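Local coordinates for oxidase/hydroxylase (PDB 4XCA), which probably acts as a metal- and 2-oxoglutarate-dependent oxygenase that carries out an oxidative cyclization in orthosomycin biosynthesis, at residues A[136-141]-A[197-202]; A[89-94]-A[217-222]; A[154-159]-A[182-187]. All coordinates share one frame; numbering follows the deposited sequence.

Contact 1 (A[136-141]-A[197-202]); sequences VKALVY and VLLLNE. With AKG (2-oxoglutaric acid), chain F.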
loop_
_atom_site.group_PDB
_atom_site.type_symbol
_atom_site.label_atom_id
_atom_site.label_comp_id
_atom_site.label_asym_id
_atom_site.label_seq_id
_atom_site.Cartn_x
_atom_site.Cartn_y
_atom_site.Cartn_z
ATOM N N VAL A 136 -0.871 -16.940 -8.759
ATOM C CA VAL A 136 -2.268 -17.217 -9.027
ATOM C C VAL A 136 -2.416 -18.645 -9.525
ATOM O O VAL A 136 -1.470 -19.249 -10.044
ATOM C CB VAL A 136 -2.893 -16.240 -10.058
ATOM C CG1 VAL A 136 -2.661 -14.779 -9.653
ATOM C CG2 VAL A 136 -2.367 -16.508 -11.460
ATOM N N LYS A 137 -3.617 -19.177 -9.366
ATOM C CA LYS A 137 -3.899 -20.543 -9.731
ATOM C C LYS A 137 -5.160 -20.572 -10.591
ATOM O O LYS A 137 -6.130 -19.875 -10.297
ATOM C CB LYS A 137 -4.061 -21.388 -8.468
ATOM C CG LYS A 137 -3.960 -22.855 -8.686
ATOM C CD LYS A 137 -3.853 -23.581 -7.359
ATOM C CE LYS A 137 -2.460 -23.479 -6.805
ATOM N NZ LYS A 137 -2.333 -24.339 -5.612
ATOM N N ALA A 138 -5.122 -21.340 -11.674
ATOM C CA ALA A 138 -6.294 -21.559 -12.495
ATOM C C ALA A 138 -6.780 -22.984 -12.259
ATOM O O ALA A 138 -6.115 -23.942 -12.649
ATOM C CB ALA A 138 -5.981 -21.324 -13.968
ATOM N N LEU A 139 -7.921 -23.102 -11.587
ATOM C CA LEU A 139 -8.547 -24.381 -11.299
ATOM C C LEU A 139 -9.554 -24.709 -12.384
ATOM O O LEU A 139 -10.535 -23.984 -12.575
ATOM C CB LEU A 139 -9.252 -24.367 -9.938
ATOM C CG LEU A 139 -8.460 -23.915 -8.708
ATOM C CD1 LEU A 139 -9.378 -23.856 -7.492
ATOM C CD2 LEU A 139 -7.287 -24.847 -8.445
ATOM N N VAL A 140 -9.306 -25.807 -13.089
ATOM C CA VAL A 140 -10.197 -26.273 -14.141
ATOM C C VAL A 140 -11.015 -27.435 -13.622
ATOM O O VAL A 140 -10.513 -28.562 -13.517
ATOM C CB VAL A 140 -9.413 -26.706 -15.368
ATOM C CG1 VAL A 140 -10.353 -27.089 -16.484
ATOM C CG2 VAL A 140 -8.469 -25.600 -15.780
ATOM N N TYR A 141 -12.271 -27.160 -13.280
ATOM C CA TYR A 141 -13.139 -28.181 -12.731
ATOM C C TYR A 141 -13.578 -29.162 -13.812
ATOM O O TYR A 141 -13.843 -28.776 -14.951
ATOM C CB TYR A 141 -14.340 -27.537 -12.029
ATOM C CG TYR A 141 -13.922 -26.906 -10.729
ATOM C CD1 TYR A 141 -13.525 -25.584 -10.681
ATOM C CD2 TYR A 141 -13.853 -27.656 -9.567
ATOM C CE1 TYR A 141 -13.105 -25.011 -9.506
ATOM C CE2 TYR A 141 -13.442 -27.094 -8.386
ATOM C CZ TYR A 141 -13.070 -25.768 -8.361
ATOM O OH TYR A 141 -12.662 -25.194 -7.190
ATOM N N VAL A 197 -13.521 -22.326 -15.040
ATOM C CA VAL A 197 -12.233 -22.009 -14.453
ATOM C C VAL A 197 -12.458 -21.115 -13.245
ATOM O O VAL A 197 -13.170 -20.107 -13.327
ATOM C CB VAL A 197 -11.285 -21.287 -15.455
ATOM C CG1 VAL A 197 -10.043 -20.762 -14.735
ATOM C CG2 VAL A 197 -10.906 -22.214 -16.604
ATOM N N LEU A 198 -11.873 -21.497 -12.114
ATOM C CA LEU A 198 -11.812 -20.616 -10.971
ATOM C C LEU A 198 -10.394 -20.033 -10.931
ATOM O O LEU A 198 -9.436 -20.722 -10.614
ATOM C CB LEU A 198 -12.168 -21.356 -9.686
ATOM C CG LEU A 198 -12.498 -20.539 -8.425
ATOM C CD1 LEU A 198 -13.040 -21.469 -7.343
ATOM C CD2 LEU A 198 -11.304 -19.737 -7.879
ATOM N N LEU A 199 -10.279 -18.758 -11.286
ATOM C CA LEU A 199 -9.010 -18.042 -11.267
ATOM C C LEU A 199 -8.781 -17.472 -9.868
ATOM O O LEU A 199 -9.570 -16.660 -9.395
ATOM C CB LEU A 199 -8.999 -16.926 -12.315
ATOM C CG LEU A 199 -7.659 -16.198 -12.394
ATOM C CD1 LEU A 199 -6.573 -17.157 -12.857
ATOM C CD2 LEU A 199 -7.725 -14.966 -13.285
ATOM N N LEU A 200 -7.698 -17.883 -9.225
ATOM C CA LEU A 200 -7.528 -17.687 -7.790
ATOM C C LEU A 200 -6.260 -16.931 -7.413
ATOM O O LEU A 200 -5.175 -17.334 -7.799
ATOM C CB LEU A 200 -7.516 -19.049 -7.096
ATOM C CG LEU A 200 -7.439 -19.035 -5.579
ATOM C CD1 LEU A 200 -8.591 -18.208 -5.071
ATOM C CD2 LEU A 200 -7.529 -20.450 -5.047
ATOM N N ASN A 201 -6.418 -15.841 -6.660
ATOM C CA ASN A 201 -5.313 -15.174 -5.968
ATOM C C ASN A 201 -4.957 -16.046 -4.770
ATOM O O ASN A 201 -5.756 -16.214 -3.853
ATOM C CB ASN A 201 -5.708 -13.735 -5.543
ATOM C CG ASN A 201 -4.554 -12.938 -4.914
ATOM O OD1 ASN A 201 -3.553 -13.496 -4.459
ATOM N ND2 ASN A 201 -4.715 -11.614 -4.869
ATOM N N GLU A 202 -3.766 -16.629 -4.786
ATOM C CA GLU A 202 -3.384 -17.566 -3.740
ATOM C C GLU A 202 -3.188 -16.871 -2.390
ATOM O O GLU A 202 -2.983 -17.538 -1.376
ATOM C CB GLU A 202 -2.118 -18.333 -4.148
ATOM C CG GLU A 202 -2.397 -19.460 -5.148
ATOM C CD GLU A 202 -3.182 -20.615 -4.535
ATOM O OE1 GLU A 202 -2.689 -21.216 -3.562
ATOM O OE2 GLU A 202 -4.289 -20.931 -5.009
HETATM C C1 AKG F . -5.676 -26.550 -3.973
HETATM O O1 AKG F . -4.730 -25.926 -3.435
HETATM O O2 AKG F . -5.452 -27.606 -4.606
HETATM C C2 AKG F . -7.088 -26.036 -3.860
HETATM O O5 AKG F . -7.298 -24.915 -3.442
HETATM C C3 AKG F . -8.217 -26.947 -4.276
HETATM C C4 AKG F . -9.486 -26.152 -4.433
HETATM C C5 AKG F . -10.612 -27.113 -4.747
HETATM O O3 AKG F . -11.715 -26.665 -5.143
HETATM O O4 AKG F . -10.468 -28.363 -4.598
#
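Residues 136-141 and 197-201 run antiparallel, their axes 4.6 Å apart at closest approach, joined by two reciprocal pairs of backbone hydrogen bonds, K137 with L200 and L139 with L198. The straightest, from L139 N to L198 O, closes at 174°. On the face that carries K137, L139, L198 and L200, L198 lies alongside the ring of Y141 and points the same way, its CB 3.8 Å from Y141 CE1 at the ring edge and in plane. This is the major sheet of a double-stranded beta-helix, and that face looks into the 2-oxoglutarate pocket: Y141 OH donates to ligand O3 over 2.7 Å, while L139 CD1 packs 3.8 Å from its C4. K137 leaves the strand with CG anti to the backbone N (chi1 -163°) and crosses the E202 side chain at a slant, CB lying 3.5 Å from E202 OE2. Its ammonium makes a long salt bridge, NZ to E202 OE1 3.8 Å, but its stronger partner is the hydroxyl of Y89. E202 is an iron-binding residue, its nearest side-chain atom about 4 Å from the bound nickel. On the other face A138 CB meets V197 CG1 at 4.2 Å, and V136, V197 and L199 pack against helix 69-79.

Contact 2 (A[89-94]-A[217-222]); sequences YGLRRT and RLLTAF. With AKG (2-oxoglutaric acid), chain F.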
loop_
_atom_site.group_PDB
_atom_site.type_symbol
_atom_site.label_atom_id
_atom_site.label_comp_id
_atom_site.label_asym_id
_atom_site.label_seq_id
_atom_site.Cartn_x
_atom_site.Cartn_y
_atom_site.Cartn_z
ATOM N N TYR A 89 -1.201 -29.859 -11.552
ATOM C CA TYR A 89 -1.522 -31.146 -10.925
ATOM C C TYR A 89 -3.025 -31.419 -10.997
ATOM O O TYR A 89 -3.815 -30.521 -11.256
ATOM C CB TYR A 89 -1.015 -31.192 -9.454
ATOM C CG TYR A 89 -1.644 -30.139 -8.560
ATOM C CD1 TYR A 89 -1.062 -28.885 -8.409
ATOM C CD2 TYR A 89 -2.840 -30.388 -7.893
ATOM C CE1 TYR A 89 -1.650 -27.911 -7.617
ATOM C CE2 TYR A 89 -3.438 -29.418 -7.096
ATOM C CZ TYR A 89 -2.835 -28.187 -6.962
ATOM O OH TYR A 89 -3.420 -27.234 -6.164
ATOM N N GLY A 90 -3.407 -32.669 -10.785
ATOM C CA GLY A 90 -4.806 -33.037 -10.786
ATOM C C GLY A 90 -5.219 -33.490 -9.403
ATOM O O GLY A 90 -4.387 -33.965 -8.622
ATOM N N LEU A 91 -6.499 -33.324 -9.091
ATOM C CA LEU A 91 -7.048 -33.762 -7.810
ATOM C C LEU A 91 -8.292 -34.609 -8.032
ATOM O O LEU A 91 -9.255 -34.156 -8.665
ATOM C CB LEU A 91 -7.396 -32.568 -6.909
ATOM C CG LEU A 91 -6.281 -31.668 -6.385
ATOM C CD1 LEU A 91 -6.878 -30.501 -5.588
ATOM C CD2 LEU A 91 -5.273 -32.442 -5.526
ATOM N N ARG A 92 -8.256 -35.844 -7.534
ATOM C CA ARG A 92 -9.442 -36.686 -7.465
ATOM C C ARG A 92 -9.849 -36.849 -6.011
ATOM O O ARG A 92 -9.030 -37.260 -5.177
ATOM C CB ARG A 92 -9.193 -38.061 -8.083
ATOM C CG ARG A 92 -10.372 -39.038 -7.900
ATOM C CD ARG A 92 -10.035 -40.463 -8.379
ATOM N NE ARG A 92 -9.485 -40.487 -9.734
ATOM C CZ ARG A 92 -10.206 -40.282 -10.834
ATOM N NH1 ARG A 92 -11.508 -40.042 -10.740
ATOM N NH2 ARG A 92 -9.628 -40.310 -12.028
ATOM N N ARG A 93 -11.106 -36.559 -5.707
ATOM C CA ARG A 93 -11.589 -36.697 -4.337
ATOM C C ARG A 93 -12.888 -37.485 -4.232
ATOM O O ARG A 93 -13.751 -37.421 -5.107
ATOM C CB ARG A 93 -11.752 -35.323 -3.697
ATOM C CG ARG A 93 -10.432 -34.785 -3.152
ATOM C CD ARG A 93 -10.573 -33.414 -2.529
ATOM N NE ARG A 93 -11.687 -33.352 -1.589
ATOM C CZ ARG A 93 -12.263 -32.223 -1.186
ATOM N NH1 ARG A 93 -11.825 -31.063 -1.652
ATOM N NH2 ARG A 93 -13.278 -32.261 -0.327
ATOM N N THR A 94 -12.999 -38.251 -3.153
ATOM C CA THR A 94 -14.177 -39.067 -2.904
ATOM C C THR A 94 -14.825 -38.660 -1.591
ATOM O O THR A 94 -14.430 -37.672 -0.977
ATOM C CB THR A 94 -13.845 -40.589 -2.861
ATOM O OG1 THR A 94 -12.815 -40.837 -1.897
ATOM C CG2 THR A 94 -13.381 -41.068 -4.223
ATOM N N ARG A 217 -15.061 -36.266 -7.281
ATOM C CA ARG A 217 -14.892 -34.831 -7.459
ATOM C C ARG A 217 -13.543 -34.586 -8.144
ATOM O O ARG A 217 -12.511 -35.028 -7.632
ATOM C CB ARG A 217 -14.976 -34.128 -6.092
ATOM C CG ARG A 217 -14.706 -32.615 -6.094
ATOM C CD ARG A 217 -14.434 -32.116 -4.688
ATOM N NE ARG A 217 -14.564 -30.670 -4.577
ATOM C CZ ARG A 217 -13.610 -29.797 -4.889
ATOM N NH1 ARG A 217 -12.443 -30.223 -5.342
ATOM N NH2 ARG A 217 -13.829 -28.493 -4.757
ATOM N N LEU A 218 -13.539 -33.898 -9.288
ATOM C CA LEU A 218 -12.331 -33.825 -10.131
ATOM C C LEU A 218 -11.926 -32.446 -10.639
ATOM O O LEU A 218 -12.749 -31.694 -11.162
ATOM C CB LEU A 218 -12.485 -34.735 -11.358
ATOM C CG LEU A 218 -12.336 -36.246 -11.167
ATOM C CD1 LEU A 218 -12.969 -37.029 -12.331
ATOM C CD2 LEU A 218 -10.877 -36.601 -11.018
ATOM N N LEU A 219 -10.636 -32.142 -10.547
ATOM C CA LEU A 219 -10.112 -30.931 -11.160
ATOM C C LEU A 219 -8.634 -31.037 -11.551
ATOM O O LEU A 219 -7.905 -31.927 -11.114
ATOM C CB LEU A 219 -10.332 -29.717 -10.230
ATOM C CG LEU A 219 -9.672 -29.583 -8.844
ATOM C CD1 LEU A 219 -8.157 -29.534 -8.886
ATOM C CD2 LEU A 219 -10.154 -28.312 -8.170
ATOM N N THR A 220 -8.207 -30.099 -12.382
ATOM C CA THR A 220 -6.807 -29.891 -12.671
ATOM C C THR A 220 -6.473 -28.459 -12.255
ATOM O O THR A 220 -7.265 -27.540 -12.471
ATOM C CB THR A 220 -6.481 -30.121 -14.161
ATOM O OG1 THR A 220 -7.422 -29.396 -14.961
ATOM C CG2 THR A 220 -6.575 -31.588 -14.500
ATOM N N ALA A 221 -5.309 -28.289 -11.636
ATOM C CA ALA A 221 -4.875 -27.001 -11.111
ATOM C C ALA A 221 -3.554 -26.592 -11.733
ATOM O O ALA A 221 -2.615 -27.386 -11.784
ATOM C CB ALA A 221 -4.737 -27.057 -9.597
ATOM N N PHE A 222 -3.486 -25.354 -12.201
ATOM C CA PHE A 222 -2.257 -24.833 -12.773
ATOM C C PHE A 222 -1.894 -23.540 -12.071
ATOM O O PHE A 222 -2.685 -22.606 -12.045
ATOM C CB PHE A 222 -2.413 -24.638 -14.287
ATOM C CG PHE A 222 -2.816 -25.889 -14.995
ATOM C CD1 PHE A 222 -1.846 -26.764 -15.491
ATOM C CD2 PHE A 222 -4.159 -26.231 -15.107
ATOM C CE1 PHE A 222 -2.211 -27.939 -16.122
ATOM C CE2 PHE A 222 -4.535 -27.404 -15.723
ATOM C CZ PHE A 222 -3.556 -28.266 -16.245
HETATM C C1 AKG F . -5.676 -26.550 -3.973
HETATM O O1 AKG F . -4.730 -25.926 -3.435
HETATM O O2 AKG F . -5.452 -27.606 -4.606
HETATM C C2 AKG F . -7.088 -26.036 -3.860
HETATM O O5 AKG F . -7.298 -24.915 -3.442
HETATM C C3 AKG F . -8.217 -26.947 -4.276
HETATM C C4 AKG F . -9.486 -26.152 -4.433
HETATM C C5 AKG F . -10.612 -27.113 -4.747
HETATM O O3 AKG F . -11.715 -26.665 -5.143
HETATM O O4 AKG F . -10.468 -28.363 -4.598
#
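Y89 and A221 face each other as a hydrogen-bonded antiparallel pair, and the tyrosine ring lies over the alanine methyl. From its CB, Y89 swings CG between the backbone N and the carbonyl carbon (chi1 61°), which brings the ring over A221 on the neighbouring strand. CD1 passes 4.0 Å from A221 O; A221 CB sits over one face of the ring in a CH-pi contact, nearest CZ at 3.4 Å, with CE1 and CE2 next. At the tip, OH donates to O2 of 2-oxoglutarate over 2.6 Å, with the carboxylate oxygen near the ring plane, and is also hydrogen-bonded to K137 NZ. A phenylalanine here lacks the hydroxyl, so the ligand's O2 would probably lose its bond and the K137 ammonium would be likely to turn more freely.

Further along, L91 and L219 lie side by side, CD1 to CD1 3.7 Å, and both border the ligand. R217 reaches the ligand's other carboxylate end-on, NH1 to O4 and NH2 to O3 both 2.8 Å, the second bond nearly straight at 171°. The guanidinium of R93 stacks on R217 with planes 21° apart, its own polar ends held by S97 and T208. On the reverse face, L218 CD2 lies over the guanidinium of R92, 3.5 Å from NH1, while R92 is salt-bridged to D216 and D40. Strand 217-226 is flanked by strands 83-93 and 136-141, strand 50-52 adjoins 83-93, and helix 60-67 covers T220 and F222.

Contact 3 (A[154-159]-A[182-187]); sequences CYVQGS and SGFPTL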
loop_
_atom_site.group_PDB
_atom_site.type_symbol
_atom_site.label_atom_id
_atom_site.label_comp_id
_atom_site.label_asym_id
_atom_site.label_seq_id
_atom_site.Cartn_x
_atom_site.Cartn_y
_atom_site.Cartn_z
ATOM N N CYS A 154 -14.615 -23.116 -0.725
ATOM C CA CYS A 154 -15.098 -22.087 0.171
ATOM C C CYS A 154 -13.935 -21.183 0.530
ATOM O O CYS A 154 -12.782 -21.603 0.458
ATOM C CB CYS A 154 -15.749 -22.696 1.415
ATOM S SG CYS A 154 -14.690 -23.776 2.399
ATOM N N TYR A 155 -14.240 -19.941 0.891
ATOM C CA TYR A 155 -13.218 -18.919 1.090
ATOM C C TYR A 155 -13.687 -17.902 2.130
ATOM O O TYR A 155 -14.889 -17.709 2.325
ATOM C CB TYR A 155 -12.910 -18.208 -0.227
ATOM C CG TYR A 155 -14.097 -17.388 -0.712
ATOM C CD1 TYR A 155 -15.193 -18.001 -1.321
ATOM C CD2 TYR A 155 -14.137 -16.007 -0.534
ATOM C CE1 TYR A 155 -16.277 -17.269 -1.738
ATOM C CE2 TYR A 155 -15.229 -15.263 -0.957
ATOM C CZ TYR A 155 -16.290 -15.900 -1.556
ATOM O OH TYR A 155 -17.372 -15.164 -1.978
ATOM N N VAL A 156 -12.728 -17.260 2.787
ATOM C CA VAL A 156 -12.997 -16.212 3.758
ATOM C C VAL A 156 -12.975 -14.865 3.035
ATOM O O VAL A 156 -11.962 -14.467 2.455
ATOM C CB VAL A 156 -11.968 -16.232 4.913
ATOM C CG1 VAL A 156 -12.238 -15.112 5.901
ATOM C CG2 VAL A 156 -11.998 -17.569 5.621
ATOM N N GLN A 157 -14.116 -14.193 3.042
ATOM C CA GLN A 157 -14.291 -12.922 2.350
ATOM C C GLN A 157 -13.202 -11.914 2.672
ATOM O O GLN A 157 -12.913 -11.658 3.842
ATOM C CB GLN A 157 -15.645 -12.320 2.711
ATOM C CG GLN A 157 -16.814 -13.086 2.160
ATOM C CD GLN A 157 -18.150 -12.520 2.611
ATOM O OE1 GLN A 157 -18.292 -11.314 2.850
ATOM N NE2 GLN A 157 -19.141 -13.391 2.721
ATOM N N GLY A 158 -12.603 -11.342 1.630
ATOM C CA GLY A 158 -11.623 -10.284 1.794
ATOM C C GLY A 158 -10.307 -10.703 2.435
ATOM O O GLY A 158 -9.471 -9.853 2.751
ATOM N N SER A 159 -10.122 -12.007 2.637
ATOM C CA SER A 159 -8.932 -12.515 3.307
ATOM C C SER A 159 -7.654 -12.349 2.469
ATOM O O SER A 159 -6.550 -12.427 3.001
ATOM C CB SER A 159 -9.122 -13.989 3.682
ATOM O OG SER A 159 -9.327 -14.783 2.527
ATOM N N SER A 182 -16.963 -25.809 11.186
ATOM C CA SER A 182 -17.595 -25.014 12.239
ATOM C C SER A 182 -18.470 -23.908 11.684
ATOM O O SER A 182 -19.527 -23.622 12.235
ATOM C CB SER A 182 -16.542 -24.394 13.152
ATOM O OG SER A 182 -15.750 -25.397 13.767
ATOM N N GLY A 183 -18.007 -23.281 10.602
ATOM C CA GLY A 183 -18.648 -22.103 10.052
ATOM C C GLY A 183 -17.893 -20.869 10.502
ATOM O O GLY A 183 -17.132 -20.911 11.459
ATOM N N PHE A 184 -18.087 -19.772 9.791
ATOM C CA PHE A 184 -17.459 -18.507 10.136
ATOM C C PHE A 184 -18.312 -17.433 9.480
ATOM O O PHE A 184 -18.858 -17.671 8.409
ATOM C CB PHE A 184 -16.012 -18.466 9.659
ATOM C CG PHE A 184 -15.221 -17.302 10.186
ATOM C CD1 PHE A 184 -14.989 -16.184 9.393
ATOM C CD2 PHE A 184 -14.703 -17.324 11.473
ATOM C CE1 PHE A 184 -14.244 -15.110 9.873
ATOM C CE2 PHE A 184 -13.958 -16.249 11.965
ATOM C CZ PHE A 184 -13.724 -15.140 11.160
ATOM N N PRO A 185 -18.472 -16.267 10.131
ATOM C CA PRO A 185 -19.484 -15.340 9.603
ATOM C C PRO A 185 -19.218 -14.882 8.171
ATOM O O PRO A 185 -20.160 -14.481 7.499
ATOM C CB PRO A 185 -19.427 -14.155 10.584
ATOM C CG PRO A 185 -18.946 -14.756 11.866
ATOM C CD PRO A 185 -17.952 -15.829 11.443
ATOM N N THR A 186 -17.976 -14.943 7.699
ATOM C CA THR A 186 -17.711 -14.511 6.328
ATOM C C THR A 186 -17.164 -15.631 5.424
ATOM O O THR A 186 -16.601 -15.365 4.370
ATOM C CB THR A 186 -16.747 -13.317 6.309
ATOM O OG1 THR A 186 -15.532 -13.668 6.979
ATOM C CG2 THR A 186 -17.389 -12.100 7.004
ATOM N N LEU A 187 -17.366 -16.882 5.819
ATOM C CA LEU A 187 -16.999 -18.020 4.974
ATOM C C LEU A 187 -18.101 -18.348 3.964
ATOM O O LEU A 187 -19.221 -18.651 4.347
ATOM C CB LEU A 187 -16.707 -19.242 5.830
ATOM C CG LEU A 187 -16.221 -20.482 5.096
ATOM C CD1 LEU A 187 -14.742 -20.366 4.740
ATOM C CD2 LEU A 187 -16.486 -21.711 5.946
HETATM O O HOH W 1 -13.544 -11.965 6.535
#
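Q157 and T186 cross at a slant, with the glutamine chain laid over the threonine carbonyl. CG of Q157 comes within 3.2 Å of T186 O, and Q157 CB lies 3.9 Å from T186 CB. The same carbonyl accepts the backbone N-H of Q157 over 3.1 Å in a nearly straight bond (173°), although the donor is tilted from the carbonyl plane. Beyond the crossing, the extended glutamine ends at S188, whose hydroxyl its NE2 engages. T186 OG1, placed between the backbone N and the carbonyl carbon (chi1 57°), faces V156 CG1 at 3.8 Å and shares a water with Q157 O, which accepts from that water at 2.8 Å.

V156 and L187 form a non-hydrogen-bonded antiparallel pair whose side chains meet at about a right angle, V156 CG2 to L187 CD1 4.0 Å. That leucine methyl also touches C154 SG, while F184 presents its ring obliquely to V156 CG1. Both segments turn here. A type II turn runs from V156 to S159, where V156 O accepts from both N and OG of S159; a type I turn from F184 to L187 leads into strand 187-189. Y10 and T15 of a second subunit pack on V156 and T186, respectively. Strand 187-189 lies at the outer edge, within this chain, of the smaller antiparallel sheet, whose pairing with a larger one is characteristic of the double-stranded beta-helix in the cupin clan.

Contacts 1 and 2 belong to the large sheet and meet where strands 136-141 and 217-226 lie next to each other, V140 N to T220 O being 2.7 Å; contact 3 lies on the smaller sheet and touches neither. Both large-sheet contacts are buried and serve 2-oxoglutarate: contact 1 brings a tyrosine hydroxyl, aliphatic packing and a long lysine-glutamate pair near the metal, contact 2 an arginine for one carboxylate and a tyrosine for the other. Contact 3, its centre about 16 Å from the centre of the chain, is only partly buried, with a single direct hydrogen bond between its segments, a bridging water and small apolar contacts beside a second subunit.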